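Local coordinates for particle-associated glycoside hydrolase (Acinetobacter phage Fri1, PDB 6C72), which probably cleaves the capsular polysaccharide of Acinetobacter baumannii as a trimeric phage tailspike depolymerase, opening the way to the bacterial surface during virus entry, at residues A26-K31 and R72-A77; L33-K38 and L56-N61; L68-V73 and A80-V85. All coordinates share one frame; numbering follows the deposited sequence.

The three contacts build one small N-terminal domain, a mixed five-stranded sheet with helix 24-27 against it, before the parallel beta-helix. Contact 3 is its hairpin, contact 1 ties the hairpin loop to turn 27-30, and contact 2 joins turn 34-37 to strand 54-58. Their centres lie about 10 to 12 Å apart. W81 of contact 3 reaches both others: its NE1 lies 2.9 Å from V30 O of contact 1, and its ring meets W57 of contact 2. Contacts 1 and 2 lie away from the zinc-binding residues; the L68 side chain of contact 3 is about 8 Å from that of H91, a zinc-binding residue without its metal in this chain, and about 11 Å from a bound zinc ion.

Contact 1: residues A26-K31 and R72-A77; sequences ALRKVK and RVTGAA
R28 and T74 bring two turns together at one edge of the N-terminal sheet domain: the type I beta turn L27-V30, which follows on from helix 24-27, docks on the type I turn V73-A76 in the loop of the hairpin formed by strands 70-72 and 80-83. The carbonyl of R28 is the focus. It accepts the backbone N-H of T74, with T74 N 3.0 Å from R28 O and lying in the carbonyl plane, although the angle at hydrogen is only 144°. A CA-H...O contact from V73 CA reaches the same oxygen.

Around this polar point the side chains close in. The aliphatic part of R28 runs past the hairpin, its CG 3.5 Å from R72 O, while its CD meets T74 CG2 at 3.8 Å as the two side chains cross obliquely. The guanidinium carries on to a salt bridge with D65, whose other carboxylate oxygen accepts the N-H of R72. V73 sets one methyl against each of two carbonyls: CG1, anti to the backbone N (chi1 167°), on R28 O, and CG2 on V30 O, which also receives the indole N-H of W81. Further out, K31 crosses V73 at about a right angle, CG facing CG1. K31 CD lies 3.9 Å from A76 CB, and the bend at chi3 (63°) keeps CE beside the same methyl.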
# COMPACT_ATOMS: atom_id res chain seq x y z
N ALA A 26 56.84 -9.54 5.51
CA ALA A 26 57.92 -8.79 4.87
C ALA A 26 57.86 -7.32 5.27
O ALA A 26 58.90 -6.68 5.49
CB ALA A 26 57.85 -8.95 3.35
N LEU A 27 56.65 -6.77 5.39
CA LEU A 27 56.48 -5.37 5.79
C LEU A 27 57.03 -5.13 7.20
O LEU A 27 57.60 -4.07 7.47
CB LEU A 27 55.00 -4.99 5.72
CG LEU A 27 54.56 -3.53 5.83
CD1 LEU A 27 55.16 -2.67 4.72
CD2 LEU A 27 53.04 -3.44 5.82
N ARG A 28 56.90 -6.11 8.10
CA ARG A 28 57.41 -5.96 9.46
C ARG A 28 58.93 -5.87 9.51
O ARG A 28 59.47 -5.52 10.57
CB ARG A 28 56.93 -7.12 10.34
CG ARG A 28 55.45 -7.16 10.58
CD ARG A 28 55.09 -8.10 11.73
NE ARG A 28 53.70 -7.91 12.14
CZ ARG A 28 52.69 -8.70 11.77
NH1 ARG A 28 52.90 -9.76 11.00
NH2 ARG A 28 51.45 -8.42 12.19
N LYS A 29 59.62 -6.16 8.41
CA LYS A 29 61.08 -6.13 8.37
C LYS A 29 61.59 -4.93 7.59
O LYS A 29 62.80 -4.81 7.37
CB LYS A 29 61.61 -7.43 7.77
CG LYS A 29 61.22 -8.69 8.54
CD LYS A 29 61.52 -9.95 7.70
CE LYS A 29 61.33 -11.25 8.49
NZ LYS A 29 62.62 -11.80 9.01
N VAL A 30 60.71 -4.02 7.19
CA VAL A 30 61.07 -2.87 6.37
C VAL A 30 60.62 -1.62 7.11
O VAL A 30 59.46 -1.52 7.51
CB VAL A 30 60.44 -2.94 4.97
CG1 VAL A 30 60.99 -1.84 4.07
CG2 VAL A 30 60.66 -4.30 4.35
N LYS A 31 61.53 -0.67 7.27
CA LYS A 31 61.25 0.59 7.94
C LYS A 31 60.99 1.70 6.93
O LYS A 31 61.64 1.77 5.88
CB LYS A 31 62.44 0.97 8.82
CG LYS A 31 62.62 0.07 10.02
CD LYS A 31 63.78 0.56 10.88
CE LYS A 31 63.49 1.94 11.43
NZ LYS A 31 64.54 2.43 12.38
N ARG A 72 53.39 -3.30 13.23
CA ARG A 72 54.60 -2.83 13.89
C ARG A 72 55.83 -3.51 13.30
O ARG A 72 55.84 -4.71 13.04
CB ARG A 72 54.51 -3.12 15.40
CG ARG A 72 53.45 -2.29 16.14
CD ARG A 72 53.90 -0.85 16.31
NE ARG A 72 55.23 -0.79 16.93
CZ ARG A 72 55.44 -0.90 18.24
NH1 ARG A 72 54.44 -1.08 19.08
NH2 ARG A 72 56.68 -0.83 18.72
N VAL A 73 56.88 -2.71 13.10
CA VAL A 73 58.15 -3.22 12.59
C VAL A 73 58.87 -3.95 13.72
O VAL A 73 59.12 -3.38 14.79
CB VAL A 73 59.01 -2.09 12.01
CG1 VAL A 73 60.41 -2.56 11.78
CG2 VAL A 73 58.41 -1.64 10.70
N THR A 74 59.16 -5.24 13.50
CA THR A 74 59.75 -6.09 14.53
C THR A 74 61.21 -5.76 14.81
O THR A 74 61.69 -6.00 15.92
CB THR A 74 59.63 -7.55 14.11
OG1 THR A 74 60.25 -7.73 12.83
CG2 THR A 74 58.16 -7.95 13.99
N GLY A 75 61.95 -5.27 13.81
CA GLY A 75 63.35 -4.93 13.93
C GLY A 75 63.66 -3.52 14.40
O GLY A 75 64.79 -3.06 14.22
N ALA A 76 62.67 -2.80 14.92
CA ALA A 76 62.83 -1.45 15.43
C ALA A 76 62.02 -1.31 16.72
O ALA A 76 61.03 -2.01 16.92
CB ALA A 76 62.38 -0.40 14.40
N ALA A 77 62.46 -0.41 17.60
CA ALA A 77 61.74 -0.25 18.86
C ALA A 77 60.40 0.44 18.66
O ALA A 77 59.44 0.15 19.39
CB ALA A 77 62.60 0.51 19.86

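Contact 2: residues L33-K38 and L56-N61; sequences LFHNQK and LWDANN
F34 and W57 meet where the loop 33-38 folds down onto strand 54-58. At the start of that loop, the N-H of L33 is tied back to the side-chain amide of Q37, with L33 N 2.7 Å from Q37 OE1, so the chain closes on itself around the type II turn F34-Q37. The carbonyl of F34 lies at the edge of the W57 indole, near the ring plane, F34 O being 3.2 Å from W57 CD1. With W57 CG anti to the backbone N (chi1 175°), W57 CG comes to 3.9 Å from F34 O. The phenyl ring of F34 instead takes Q37 CB over one face, towards its rim. H35 comes next, its ring edge directed to D58, with H35 CE1 4.3 Å from D58 OD1, while N36 CG lies over the centre of one imidazole face.

N36 has a positive phi (61°), and N36 N donates to W57 O at 2.9 Å. N36 OD1 rests 3.8 Å from L56 CB. Q37 returns the pairing: Q37 O accepts W57 N at 3.2 Å, and L56 CA adds a CA-H...O contact to the same oxygen. K38 then enters the sheet as a non-hydrogen-bonded antiparallel partner of L56. Q20 of a second subunit packs on F34 and K38, and its T42 on N36. The strands run 19-21, 38-41, 54-58, 80-83 across the sheet, and W81 of the last meets the W57 ring at about 50°.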
# COMPACT_ATOMS: atom_id res chain seq x y z
N LEU A 33 61.15 5.36 5.30
CA LEU A 33 62.18 6.39 5.23
C LEU A 33 61.69 7.70 5.82
O LEU A 33 62.38 8.33 6.63
CB LEU A 33 62.61 6.59 3.77
CG LEU A 33 63.05 5.28 3.12
CD1 LEU A 33 63.41 5.48 1.66
CD2 LEU A 33 64.21 4.67 3.91
N PHE A 34 60.48 8.12 5.47
CA PHE A 34 59.95 9.41 5.87
C PHE A 34 58.52 9.27 6.37
O PHE A 34 57.88 8.22 6.21
CB PHE A 34 60.02 10.41 4.71
CG PHE A 34 59.40 9.90 3.44
CD1 PHE A 34 60.16 9.16 2.53
CD2 PHE A 34 58.07 10.15 3.14
CE1 PHE A 34 59.60 8.70 1.36
CE2 PHE A 34 57.51 9.68 1.98
CZ PHE A 34 58.27 8.96 1.09
N HIS A 35 58.01 10.35 6.95
CA HIS A 35 56.66 10.36 7.51
C HIS A 35 55.64 10.13 6.40
O HIS A 35 55.65 10.80 5.37
CB HIS A 35 56.39 11.69 8.22
CG HIS A 35 55.04 11.77 8.88
ND1 HIS A 35 54.61 10.86 9.82
CD2 HIS A 35 54.04 12.68 8.76
CE1 HIS A 35 53.40 11.19 10.23
NE2 HIS A 35 53.03 12.29 9.60
N ASN A 36 54.76 9.15 6.63
CA ASN A 36 53.67 8.83 5.71
C ASN A 36 54.20 8.40 4.35
O ASN A 36 53.71 8.83 3.30
CB ASN A 36 52.69 10.00 5.58
CG ASN A 36 51.83 10.19 6.82
OD1 ASN A 36 51.42 9.22 7.46
ND2 ASN A 36 51.57 11.44 7.18
N GLN A 37 55.21 7.54 4.36
CA GLN A 37 55.67 6.88 3.15
C GLN A 37 54.70 5.78 2.75
O GLN A 37 54.13 5.09 3.59
CB GLN A 37 57.07 6.29 3.33
CG GLN A 37 57.61 5.67 2.05
CD GLN A 37 58.95 5.00 2.23
OE1 GLN A 37 59.36 4.70 3.35
NE2 GLN A 37 59.64 4.74 1.13
N LYS A 38 54.54 5.61 1.44
CA LYS A 38 53.61 4.63 0.88
C LYS A 38 54.24 3.25 0.84
O LYS A 38 55.39 3.08 0.41
CB LYS A 38 53.23 5.05 -0.54
CG LYS A 38 52.16 4.22 -1.24
CD LYS A 38 51.73 4.92 -2.53
CE LYS A 38 50.94 4.00 -3.44
NZ LYS A 38 50.59 4.68 -4.73
N LEU A 56 50.63 3.51 5.47
CA LEU A 56 51.37 4.75 5.67
C LEU A 56 52.29 4.61 6.87
O LEU A 56 51.88 4.12 7.93
CB LEU A 56 50.42 5.94 5.87
CG LEU A 56 49.56 6.38 4.69
CD1 LEU A 56 48.79 7.66 5.02
CD2 LEU A 56 50.41 6.57 3.44
N TRP A 57 53.53 5.05 6.71
CA TRP A 57 54.54 4.86 7.74
C TRP A 57 54.38 5.89 8.85
O TRP A 57 54.28 7.09 8.59
CB TRP A 57 55.94 4.95 7.12
CG TRP A 57 57.06 4.89 8.10
CD1 TRP A 57 57.93 5.90 8.40
CD2 TRP A 57 57.45 3.77 8.90
NE1 TRP A 57 58.84 5.47 9.34
CE2 TRP A 57 58.56 4.17 9.67
CE3 TRP A 57 56.97 2.47 9.05
CZ2 TRP A 57 59.20 3.31 10.57
CZ3 TRP A 57 57.60 1.62 9.94
CH2 TRP A 57 58.70 2.04 10.69
N ASP A 58 54.34 5.42 10.10
CA ASP A 58 54.35 6.28 11.27
C ASP A 58 55.57 5.88 12.09
O ASP A 58 55.59 4.80 12.69
CB ASP A 58 53.06 6.17 12.09
CG ASP A 58 52.93 7.26 13.16
OD1 ASP A 58 53.79 8.16 13.23
OD2 ASP A 58 51.94 7.22 13.93
N ALA A 59 56.59 6.75 12.10
CA ALA A 59 57.85 6.41 12.76
C ALA A 59 57.71 6.33 14.28
O ALA A 59 58.42 5.54 14.92
CB ALA A 59 58.92 7.44 12.38
N ASN A 60 56.80 7.09 14.87
CA ASN A 60 56.68 7.15 16.31
C ASN A 60 55.70 6.14 16.89
O ASN A 60 55.61 6.03 18.12
CB ASN A 60 56.26 8.55 16.74
CG ASN A 60 57.07 9.63 16.06
OD1 ASN A 60 58.30 9.58 16.03
ND2 ASN A 60 56.38 10.61 15.49
N ASN A 61 54.97 5.40 16.05
CA ASN A 61 53.85 4.60 16.54
C ASN A 61 54.33 3.51 17.49
O ASN A 61 55.23 2.72 17.16
CB ASN A 61 53.11 3.97 15.37
CG ASN A 61 51.80 3.35 15.78
OD1 ASN A 61 51.76 2.26 16.35
ND2 ASN A 61 50.70 4.03 15.46

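Contact 3: residues L68-V73 and A80-V85; sequences LSVIRV and AWLLQV
I71 and W81 form the hydrogen-bonded pair at the middle of an antiparallel beta hairpin, strands 70-72 and 80-83, which ends the five-stranded N-terminal sheet. Their backbones exchange two bonds, I71 N to W81 O at 2.9 Å and W81 N to I71 O at 2.8 Å. A third bond, from L83 N to S69 O at 3.1 Å, extends the pairing to S69, just ahead of strand 70-72. Two of these carbonyls are also approached by CA-H groups, I71 O by A80 CA and S69 O by L82 CA. D66 holds the S69 end, accepting from the S69 hydroxyl and from V70 N.

The apolar contacts divide between the two faces. On the face of V70, R72, A80 and L82, the small A80 CB lies 3.7 Å from V70 CG1 and also touches R72 CD; V70 and L82 lie side by side, pointing the same way. The bend at chi2 (-75°) puts R72 CD there, and R72 NH1 continues to A63 O. On the other face I71 and W81 meet CB to CB at 4.2 Å, and both side chains pack on L27 of helix 24-27. V73 touches the indole through one methyl, V73 CG2 lying 3.9 Å from W81 NE1, whose polar partner is V30.

At the far end of the hairpin, L83 of strand 80-83 packs on L68, ahead of strand 70-72. L83 CB lies 3.2 Å from L68 O, and with CG anti to the backbone N (chi1 -178°) L83 CG stays near that oxygen. The branches then meet, L83 CD2 3.6 Å from L68 CD1.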
# COMPACT_ATOMS: atom_id res chain seq x y z
N LEU A 68 46.12 -5.71 11.42
CA LEU A 68 45.11 -5.08 10.59
C LEU A 68 45.42 -3.60 10.38
O LEU A 68 45.92 -3.21 9.32
CB LEU A 68 43.73 -5.26 11.23
CG LEU A 68 42.51 -4.51 10.70
CD1 LEU A 68 42.31 -4.75 9.23
CD2 LEU A 68 41.29 -4.92 11.48
N SER A 69 45.15 -2.77 11.39
CA SER A 69 45.36 -1.34 11.25
C SER A 69 46.77 -0.89 11.60
O SER A 69 47.25 0.11 11.06
CB SER A 69 44.36 -0.58 12.13
OG SER A 69 44.63 -0.79 13.50
N VAL A 70 47.45 -1.62 12.49
CA VAL A 70 48.79 -1.27 12.95
C VAL A 70 49.70 -2.45 12.68
O VAL A 70 49.54 -3.52 13.28
CB VAL A 70 48.79 -0.90 14.45
CG1 VAL A 70 50.21 -0.65 14.93
CG2 VAL A 70 47.94 0.32 14.69
N ILE A 71 50.68 -2.26 11.80
CA ILE A 71 51.68 -3.27 11.49
C ILE A 71 53.01 -2.77 12.07
O ILE A 71 53.67 -1.90 11.49
CB ILE A 71 51.78 -3.54 9.98
CG1 ILE A 71 50.41 -3.94 9.42
CG2 ILE A 71 52.80 -4.64 9.69
CD1 ILE A 71 49.76 -5.12 10.13
N ARG A 72 53.39 -3.30 13.23
CA ARG A 72 54.60 -2.83 13.89
C ARG A 72 55.83 -3.51 13.30
O ARG A 72 55.84 -4.71 13.04
CB ARG A 72 54.51 -3.12 15.40
CG ARG A 72 53.45 -2.29 16.14
CD ARG A 72 53.90 -0.85 16.31
NE ARG A 72 55.23 -0.79 16.93
CZ ARG A 72 55.44 -0.90 18.24
NH1 ARG A 72 54.44 -1.08 19.08
NH2 ARG A 72 56.68 -0.83 18.72
N VAL A 73 56.88 -2.71 13.10
CA VAL A 73 58.15 -3.22 12.59
C VAL A 73 58.87 -3.95 13.72
O VAL A 73 59.12 -3.38 14.79
CB VAL A 73 59.01 -2.09 12.01
CG1 VAL A 73 60.41 -2.56 11.78
CG2 VAL A 73 58.41 -1.64 10.70
N ALA A 80 55.35 1.93 12.78
CA ALA A 80 54.32 1.04 12.28
C ALA A 80 53.87 1.50 10.91
O ALA A 80 53.92 2.68 10.57
CB ALA A 80 53.11 0.97 13.23
N TRP A 81 53.44 0.53 10.11
CA TRP A 81 52.73 0.82 8.88
C TRP A 81 51.24 0.81 9.18
O TRP A 81 50.71 -0.17 9.72
CB TRP A 81 53.06 -0.21 7.80
CG TRP A 81 54.50 -0.20 7.41
CD1 TRP A 81 55.49 -1.00 7.89
CD2 TRP A 81 55.12 0.68 6.45
NE1 TRP A 81 56.68 -0.69 7.29
CE2 TRP A 81 56.49 0.34 6.41
CE3 TRP A 81 54.65 1.71 5.63
CZ2 TRP A 81 57.39 1.00 5.57
CZ3 TRP A 81 55.55 2.37 4.80
CH2 TRP A 81 56.90 2.00 4.77
N LEU A 82 50.58 1.91 8.84
CA LEU A 82 49.18 2.11 9.17
C LEU A 82 48.30 1.85 7.95
O LEU A 82 48.51 2.43 6.88
CB LEU A 82 48.94 3.53 9.70
CG LEU A 82 49.77 3.89 10.93
CD1 LEU A 82 49.33 5.23 11.48
CD2 LEU A 82 49.70 2.79 11.99
N LEU A 83 47.33 0.96 8.13
CA LEU A 83 46.43 0.56 7.06
C LEU A 83 45.63 1.76 6.55
O LEU A 83 45.12 2.56 7.34
CB LEU A 83 45.48 -0.51 7.59
CG LEU A 83 44.50 -1.08 6.58
CD1 LEU A 83 45.28 -1.89 5.55
CD2 LEU A 83 43.40 -1.89 7.26
N GLN A 84 45.48 1.85 5.23
CA GLN A 84 44.64 2.86 4.59
C GLN A 84 43.47 2.15 3.93
O GLN A 84 43.64 1.44 2.94
CB GLN A 84 45.40 3.69 3.56
CG GLN A 84 46.61 4.43 4.10
CD GLN A 84 46.27 5.41 5.23
OE1 GLN A 84 46.87 5.35 6.31
NE2 GLN A 84 45.31 6.31 4.99
N VAL A 85 42.28 2.35 4.48
CA VAL A 85 41.06 1.81 3.90
C VAL A 85 40.53 2.80 2.87
O VAL A 85 40.32 3.98 3.18
CB VAL A 85 40.00 1.55 4.98
CG1 VAL A 85 38.69 1.10 4.33
CG2 VAL A 85 40.50 0.52 5.98